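Tyrosinase (Burkholderia thailandensis, PDB 5ZRD) uses a pair of copper ions to hydroxylate monophenols to catechols, and does so efficiently at acidic pH. Local coordinates at residues Ala298-Ala310 with His463-Cys475. Numbering follows the deposited sequence.
Sequences AGANGDMGENNTA and HKSILSRWNVVQC
Glu306 lies over one face of the Trp470 indole, its carboxylate stacked with the ring at 26° between planes. Its CG sits 3.9 Å from the centroid of the five-membered ring, a CH-pi contact, and the bend at chi2 lays CD over the ring's rim, 3.6 Å from Trp470 CZ2. Asn301 sets only OD1 at the ring edge, in the indole plane, 3.2 Å from Trp470 CH2, with its amide turned 80° to the ring. Trp470 NE1 donates to a water (2.9 Å), which in turn donates to Glu306 OE1 and Gly302 O. Asn307 N bonds to Ser468 O (3.0 Å), fastening the two backbones. Beyond that bond Leu467 CD2 packs on Asn307 ND2 at 3.4 Å; with CG anti to the backbone N (chi1 178°), CD1 reaches Gly305 O. Farther out, Arg510 forms a salt bridge with Glu306 OE2, which also takes the N-H of Ser440, while Met304 O accepts from ND1 of the copper ligand His281. Asn307 and Leu467 line the pocket of the oxygen atom at the dicopper site. Arg510 and Ser440 hold the buried carboxylate, probably ionised, for the stack; backbone bond, water bridge and Trp470 packing join the segments beside the copper centre.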
loop_
_atom_site.group_PDB
_atom_site.type_symbol
_atom_site.label_atom_id
_atom_site.label_comp_id
_atom_site.label_asym_id
_atom_site.label_seq_id
_atom_site.Cartn_x
_atom_site.Cartn_y
_atom_site.Cartn_z
ATOM N N ALA A 298 25.533 8.631 24.280
ATOM C CA ALA A 298 25.077 9.940 24.753
ATOM C C ALA A 298 23.595 9.846 25.146
ATOM O O ALA A 298 22.665 10.061 24.297
ATOM C CB ALA A 298 25.299 11.001 23.686
ATOM N N GLY A 299 23.382 9.600 26.448
ATOM C CA GLY A 299 22.041 9.444 27.028
ATOM C C GLY A 299 21.335 10.769 27.279
ATOM O O GLY A 299 20.141 10.753 27.627
ATOM N N ALA A 300 22.026 11.916 27.101
ATOM C CA ALA A 300 21.350 13.227 27.206
ATOM C C ALA A 300 20.594 13.564 25.904
ATOM O O ALA A 300 21.120 14.149 24.974
ATOM C CB ALA A 300 22.331 14.307 27.573
ATOM N N ASN A 301 19.341 13.173 25.842
ATOM C CA ASN A 301 18.568 13.293 24.601
ATOM C C ASN A 301 17.846 14.653 24.576
ATOM O O ASN A 301 16.602 14.750 24.601
ATOM C CB ASN A 301 17.578 12.144 24.457
ATOM C CG ASN A 301 18.219 10.810 24.141
ATOM O OD1 ASN A 301 19.236 10.725 23.439
ATOM N ND2 ASN A 301 17.558 9.745 24.557
ATOM N N GLY A 302 18.645 15.696 24.501
ATOM C CA GLY A 302 18.138 17.059 24.500
ATOM C C GLY A 302 17.499 17.441 23.174
ATOM O O GLY A 302 17.746 16.832 22.150
ATOM N N ASP A 303 16.649 18.447 23.196
ATOM C CA ASP A 303 15.879 18.728 22.014
ATOM C C ASP A 303 16.756 19.134 20.830
ATOM O O ASP A 303 16.521 18.683 19.724
ATOM C CB ASP A 303 14.773 19.746 22.310
ATOM C CG ASP A 303 13.705 19.182 23.215
ATOM O OD1 ASP A 303 13.915 19.271 24.443
ATOM O OD2 ASP A 303 12.680 18.635 22.709
ATOM N N MET A 304 17.803 19.911 21.090
ATOM C CA MET A 304 18.720 20.430 20.054
ATOM C C MET A 304 19.531 19.306 19.377
ATOM O O MET A 304 20.121 19.538 18.339
ATOM C CB MET A 304 19.692 21.443 20.671
ATOM C CG MET A 304 19.139 22.857 20.751
ATOM S SD MET A 304 18.968 23.671 19.147
ATOM C CE MET A 304 20.678 23.896 18.686
ATOM N N GLY A 305 19.558 18.097 19.938
ATOM C CA GLY A 305 20.476 17.044 19.512
ATOM C C GLY A 305 20.051 16.310 18.259
ATOM O O GLY A 305 20.858 15.586 17.721
ATOM N N GLU A 306 18.803 16.496 17.814
ATOM C CA GLU A 306 18.233 15.860 16.654
ATOM C C GLU A 306 17.279 16.882 15.997
ATOM O O GLU A 306 16.890 17.899 16.608
ATOM C CB GLU A 306 17.427 14.609 17.024
ATOM C CG GLU A 306 18.256 13.336 17.216
ATOM C CD GLU A 306 19.122 13.196 18.471
ATOM O OE1 GLU A 306 18.917 13.936 19.442
ATOM O OE2 GLU A 306 20.013 12.321 18.460
ATOM N N ASN A 307 16.896 16.649 14.750
ATOM C CA ASN A 307 16.171 17.662 14.042
ATOM C C ASN A 307 14.695 17.659 14.490
ATOM O O ASN A 307 13.964 18.608 14.224
ATOM C CB ASN A 307 16.351 17.486 12.543
ATOM C CG ASN A 307 17.653 18.067 12.034
ATOM O OD1 ASN A 307 18.257 17.509 11.119
ATOM N ND2 ASN A 307 18.099 19.167 12.618
ATOM N N ASN A 308 14.253 16.623 15.202
ATOM C CA ASN A 308 12.809 16.416 15.465
ATOM C C ASN A 308 12.182 17.620 16.178
ATOM O O ASN A 308 11.192 18.166 15.711
ATOM C CB ASN A 308 12.594 15.159 16.296
ATOM C CG ASN A 308 12.902 13.913 15.515
ATOM O OD1 ASN A 308 12.001 13.167 15.105
ATOM N ND2 ASN A 308 14.172 13.743 15.243
ATOM N N THR A 309 12.786 18.057 17.282
ATOM C CA THR A 309 12.207 19.112 18.111
ATOM C C THR A 309 13.238 20.187 18.466
ATOM O O THR A 309 12.981 21.047 19.297
ATOM C CB THR A 309 11.632 18.517 19.408
ATOM O OG1 THR A 309 12.622 17.787 20.152
ATOM C CG2 THR A 309 10.481 17.584 19.117
ATOM N N ALA A 310 14.383 20.212 17.815
ATOM C CA ALA A 310 15.376 21.280 18.084
ATOM C C ALA A 310 14.761 22.669 17.921
ATOM O O ALA A 310 15.143 23.614 18.595
ATOM C CB ALA A 310 16.528 21.135 17.138
ATOM N N HIS A 463 36.833 15.029 14.506
ATOM C CA HIS A 463 35.456 14.557 14.651
ATOM C C HIS A 463 34.620 14.885 13.390
ATOM O O HIS A 463 34.956 15.731 12.578
ATOM C CB HIS A 463 34.817 15.157 15.899
ATOM C CG HIS A 463 34.521 16.619 15.762
ATOM N ND1 HIS A 463 35.392 17.596 16.195
ATOM C CD2 HIS A 463 33.479 17.267 15.202
ATOM C CE1 HIS A 463 34.880 18.788 15.935
ATOM N NE2 HIS A 463 33.713 18.614 15.320
ATOM N N LYS A 464 33.525 14.158 13.253
ATOM C CA LYS A 464 32.477 14.424 12.307
ATOM C C LYS A 464 31.150 14.175 13.022
ATOM O O LYS A 464 30.918 13.093 13.530
ATOM C CB LYS A 464 32.583 13.519 11.082
ATOM C CG LYS A 464 31.504 13.693 10.007
ATOM C CD LYS A 464 31.670 12.631 8.932
ATOM C CE LYS A 464 30.598 12.623 7.861
ATOM N NZ LYS A 464 30.916 13.624 6.824
ATOM N N SER A 465 30.305 15.199 12.994
ATOM C CA SER A 465 29.008 15.208 13.604
ATOM C C SER A 465 27.935 14.935 12.544
ATOM O O SER A 465 27.770 15.705 11.616
ATOM C CB SER A 465 28.774 16.536 14.280
ATOM O OG SER A 465 29.545 16.679 15.480
ATOM N N ILE A 466 27.189 13.862 12.708
ATOM C CA ILE A 466 26.014 13.586 11.873
ATOM C C ILE A 466 24.758 13.953 12.683
ATOM O O ILE A 466 24.277 13.204 13.575
ATOM C CB ILE A 466 25.988 12.122 11.395
ATOM C CG1 ILE A 466 27.236 11.713 10.603
ATOM C CG2 ILE A 466 24.754 11.879 10.536
ATOM C CD1 ILE A 466 28.456 11.461 11.442
ATOM N N LEU A 467 24.260 15.141 12.417
ATOM C CA LEU A 467 22.991 15.577 12.984
ATOM C C LEU A 467 21.896 14.849 12.241
ATOM O O LEU A 467 21.789 15.006 11.031
ATOM C CB LEU A 467 22.819 17.074 12.770
ATOM C CG LEU A 467 21.522 17.692 13.259
ATOM C CD1 LEU A 467 21.373 17.524 14.763
ATOM C CD2 LEU A 467 21.479 19.168 12.889
ATOM N N SER A 468 21.163 14.024 12.955
ATOM C CA SER A 468 20.164 13.234 12.290
ATOM C C SER A 468 18.830 13.405 13.028
ATOM O O SER A 468 18.524 14.497 13.517
ATOM C CB SER A 468 20.623 11.811 12.172
ATOM O OG SER A 468 19.680 11.045 11.426
ATOM N N ARG A 469 18.072 12.336 13.166
ATOM C CA ARG A 469 16.673 12.427 13.553
ATOM C C ARG A 469 16.310 11.172 14.358
ATOM O O ARG A 469 16.935 10.111 14.149
ATOM C CB ARG A 469 15.848 12.492 12.266
ATOM C CG ARG A 469 16.122 11.296 11.365
ATOM C CD ARG A 469 15.162 11.135 10.211
ATOM N NE ARG A 469 13.878 10.812 10.790
ATOM C CZ ARG A 469 12.750 10.703 10.109
ATOM N NH1 ARG A 469 11.633 10.393 10.753
ATOM N NH2 ARG A 469 12.761 10.891 8.799
ATOM N N TRP A 470 15.341 11.262 15.262
ATOM C CA TRP A 470 14.746 10.047 15.789
ATOM C C TRP A 470 13.865 9.434 14.703
ATOM O O TRP A 470 13.214 10.187 14.002
ATOM C CB TRP A 470 13.907 10.363 17.026
ATOM C CG TRP A 470 14.687 10.994 18.128
ATOM C CD1 TRP A 470 14.543 12.259 18.610
ATOM C CD2 TRP A 470 15.748 10.384 18.881
ATOM N NE1 TRP A 470 15.430 12.476 19.625
ATOM C CE2 TRP A 470 16.182 11.343 19.819
ATOM C CE3 TRP A 470 16.342 9.119 18.872
ATOM C CZ2 TRP A 470 17.200 11.081 20.738
ATOM C CZ3 TRP A 470 17.331 8.849 19.794
ATOM C CH2 TRP A 470 17.742 9.817 20.724
ATOM N N ASN A 471 13.798 8.105 14.640
ATOM C CA ASN A 471 12.954 7.384 13.678
ATOM C C ASN A 471 11.993 6.410 14.352
ATOM O O ASN A 471 12.382 5.630 15.227
ATOM C CB ASN A 471 13.756 6.477 12.755
ATOM C CG ASN A 471 14.221 7.204 11.519
ATOM O OD1 ASN A 471 15.420 7.337 11.307
ATOM N ND2 ASN A 471 13.274 7.658 10.716
ATOM N N VAL A 472 10.768 6.432 13.856
ATOM C CA VAL A 472 9.749 5.420 14.155
ATOM C C VAL A 472 9.468 4.645 12.869
ATOM O O VAL A 472 8.982 5.229 11.912
ATOM C CB VAL A 472 8.443 6.069 14.643
ATOM C CG1 VAL A 472 7.357 5.031 14.894
ATOM C CG2 VAL A 472 8.671 6.940 15.858
ATOM N N VAL A 473 9.750 3.365 12.870
ATOM C CA VAL A 473 9.705 2.585 11.641
ATOM C C VAL A 473 8.799 1.360 11.820
ATOM O O VAL A 473 8.835 0.691 12.876
ATOM C CB VAL A 473 11.122 2.175 11.205
ATOM C CG1 VAL A 473 11.878 1.430 12.298
ATOM C CG2 VAL A 473 11.087 1.366 9.918
ATOM N N GLN A 474 8.053 1.041 10.755
ATOM C CA GLN A 474 7.019 0.003 10.788
ATOM C C GLN A 474 7.564 -1.413 10.523
ATOM O O GLN A 474 6.801 -2.344 10.708
ATOM C CB GLN A 474 5.908 0.296 9.787
ATOM C CG GLN A 474 4.928 1.362 10.251
ATOM C CD GLN A 474 3.758 1.516 9.299
ATOM O OE1 GLN A 474 3.413 0.597 8.537
ATOM N NE2 GLN A 474 3.142 2.693 9.325
ATOM N N CYS A 475 8.808 -1.624 10.100
ATOM C CA CYS A 475 9.346 -3.004 9.945
ATOM C C CYS A 475 10.608 -3.154 10.812
ATOM O O CYS A 475 11.405 -2.225 10.887
ATOM C CB CYS A 475 9.566 -3.389 8.474
ATOM S SG CYS A 475 10.256 -2.119 7.362
HETATM O O HOH W 1 16.791 14.809 20.761
HETATM O O HOH W 2 20.677 17.323 9.633
#